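Local coordinates for hypothetical protein ST1444 (Sulfolobus tokodaii, PDB 2EO0) that probably resolves Holliday junctions in genetic recombination, as a magnesium-dependent, structure-specific endonuclease that cuts four-way DNA junctions with paired nicks in opposing strands, at residues Phe101-Met106 / Val132-Ser137. Residues are numbered along the deposited sequence; the frame is centred on the assembly and turned at random.
Sequences FIKFDM and VRYVES
Lys103, the last residue of strand 98-103, and Tyr134, on helix 128-143, are the pair whose backbones come nearest, yet their CA atoms stay 11.1 Å apart, so two long side chains span the gap and bury only 72 Å² between them. The CA–CB bond of Tyr134 points toward the strand; CG anti to the backbone N (chi1 172°) then sends the ring and its hydroxyl out to the lysine. The Lys103 chain runs extended as far as CE and then bends at its last torsion (chi4 55°), which brings the ammonium alongside the phenol oxygen. The two side chains meet at about a right angle. NZ lies 3.0 Å from Tyr134 OH in a weak hydrogen bond and approaches the ring carbon CZ of the same tyrosine to 3.4 Å, sitting oblique to the ring. The stronger partner of Tyr134 OH is the carboxylate of Glu88 on the adjacent strand 88-95, to which Lys103 is also linked, by a long and weak ion pair. Replacing Tyr134 by an alanine would probably leave Glu88 without its hydroxyl partner, take the weak bond from Lys103, and open a gap beside Met126, on which the ring also rests. Within the helix, Ser137 OG donates to Tyr134 O at 2.9 Å, three residues back. The Lys103 side chain is about 11 Å from that of Glu58, a probable magnesium ligand, so the contact is not part of the metal site. It lies at the surface and joins an edge strand of the mixed five-stranded sheet to the C-terminal helix, on the PDDEXK nuclease fold of the Hjc resolvases.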
# COMPACT_ATOMS: atom_id res chain seq x y z
N PHE A 101 -17.68 7.90 3.27
CA PHE A 101 -16.75 6.88 3.72
C PHE A 101 -17.04 6.50 5.16
O PHE A 101 -17.18 7.36 6.00
CB PHE A 101 -15.32 7.43 3.70
CG PHE A 101 -14.89 7.91 2.36
CD1 PHE A 101 -14.31 7.04 1.45
CD2 PHE A 101 -15.11 9.24 1.98
CE1 PHE A 101 -13.96 7.49 0.17
CE2 PHE A 101 -14.76 9.70 0.72
CZ PHE A 101 -14.19 8.83 -0.19
N ILE A 102 -17.11 5.21 5.43
CA ILE A 102 -17.29 4.74 6.80
C ILE A 102 -16.24 3.65 7.03
O ILE A 102 -15.67 3.14 6.06
CB ILE A 102 -18.67 4.12 7.02
CG1 ILE A 102 -18.95 3.11 5.91
CG2 ILE A 102 -19.74 5.21 7.07
CD1 ILE A 102 -20.14 2.24 6.18
N LYS A 103 -15.97 3.32 8.29
CA LYS A 103 -15.02 2.25 8.60
C LYS A 103 -15.68 0.97 8.11
O LYS A 103 -16.87 0.74 8.36
CB LYS A 103 -14.78 2.12 10.10
CG LYS A 103 -13.78 3.08 10.69
CD LYS A 103 -13.75 2.92 12.20
CE LYS A 103 -12.44 3.45 12.83
NZ LYS A 103 -12.10 4.86 12.49
N PHE A 104 -14.92 0.13 7.42
CA PHE A 104 -15.46 -1.12 6.92
C PHE A 104 -16.09 -1.96 8.06
O PHE A 104 -16.95 -2.81 7.82
CB PHE A 104 -14.37 -1.91 6.23
CG PHE A 104 -14.88 -2.78 5.15
CD1 PHE A 104 -15.11 -2.27 3.88
CD2 PHE A 104 -15.15 -4.12 5.41
CE1 PHE A 104 -15.59 -3.09 2.86
CE2 PHE A 104 -15.63 -4.95 4.39
CZ PHE A 104 -15.85 -4.43 3.11
N ASP A 105 -15.64 -1.69 9.28
CA ASP A 105 -16.13 -2.39 10.47
C ASP A 105 -17.59 -2.09 10.79
O ASP A 105 -18.19 -2.74 11.63
CB ASP A 105 -15.30 -2.02 11.70
CG ASP A 105 -13.89 -2.53 11.61
OD1 ASP A 105 -13.69 -3.57 10.93
OD2 ASP A 105 -12.99 -1.91 12.23
N MET A 106 -18.15 -1.09 10.11
CA MET A 106 -19.54 -0.73 10.34
C MET A 106 -20.50 -1.67 9.61
O MET A 106 -21.69 -1.69 9.89
CB MET A 106 -19.80 0.71 9.89
CG MET A 106 -18.98 1.76 10.64
SD MET A 106 -19.53 2.06 12.34
CE MET A 106 -20.33 3.69 12.08
N VAL A 132 -9.55 12.42 5.46
CA VAL A 132 -8.21 12.96 5.50
C VAL A 132 -7.84 13.44 6.90
O VAL A 132 -6.79 13.06 7.41
CB VAL A 132 -8.05 14.11 4.48
CG1 VAL A 132 -6.73 14.81 4.67
CG2 VAL A 132 -8.14 13.54 3.08
N ARG A 133 -8.69 14.25 7.53
CA ARG A 133 -8.37 14.72 8.88
C ARG A 133 -8.13 13.53 9.79
O ARG A 133 -7.21 13.53 10.62
CB ARG A 133 -9.51 15.58 9.46
CG ARG A 133 -9.52 17.01 8.95
CD ARG A 133 -10.68 17.83 9.54
NE ARG A 133 -10.68 19.21 9.04
CZ ARG A 133 -11.57 20.14 9.40
NH1 ARG A 133 -12.54 19.86 10.27
NH2 ARG A 133 -11.49 21.36 8.88
N TYR A 134 -8.97 12.51 9.63
CA TYR A 134 -8.86 11.31 10.43
C TYR A 134 -7.51 10.65 10.20
O TYR A 134 -6.83 10.24 11.14
CB TYR A 134 -9.95 10.32 10.06
CG TYR A 134 -9.72 9.00 10.74
CD1 TYR A 134 -10.05 8.83 12.08
CD2 TYR A 134 -9.14 7.93 10.05
CE1 TYR A 134 -9.82 7.63 12.72
CE2 TYR A 134 -8.90 6.73 10.68
CZ TYR A 134 -9.26 6.58 12.02
OH TYR A 134 -9.11 5.37 12.65
N VAL A 135 -7.15 10.50 8.94
CA VAL A 135 -5.87 9.90 8.62
C VAL A 135 -4.73 10.71 9.25
O VAL A 135 -3.80 10.13 9.80
CB VAL A 135 -5.64 9.81 7.09
CG1 VAL A 135 -4.27 9.21 6.82
CG2 VAL A 135 -6.72 8.95 6.44
N GLU A 136 -4.81 12.03 9.16
CA GLU A 136 -3.79 12.89 9.75
C GLU A 136 -3.61 12.69 11.24
O GLU A 136 -2.48 12.72 11.74
CB GLU A 136 -4.10 14.37 9.51
CG GLU A 136 -3.82 14.85 8.10
CD GLU A 136 -2.41 14.50 7.65
OE1 GLU A 136 -1.52 14.43 8.53
OE2 GLU A 136 -2.20 14.31 6.43
N SER A 137 -4.72 12.48 11.96
CA SER A 137 -4.65 12.29 13.40
C SER A 137 -4.00 10.96 13.74
O SER A 137 -3.48 10.78 14.84
CB SER A 137 -6.04 12.39 14.04
OG SER A 137 -6.80 11.21 13.88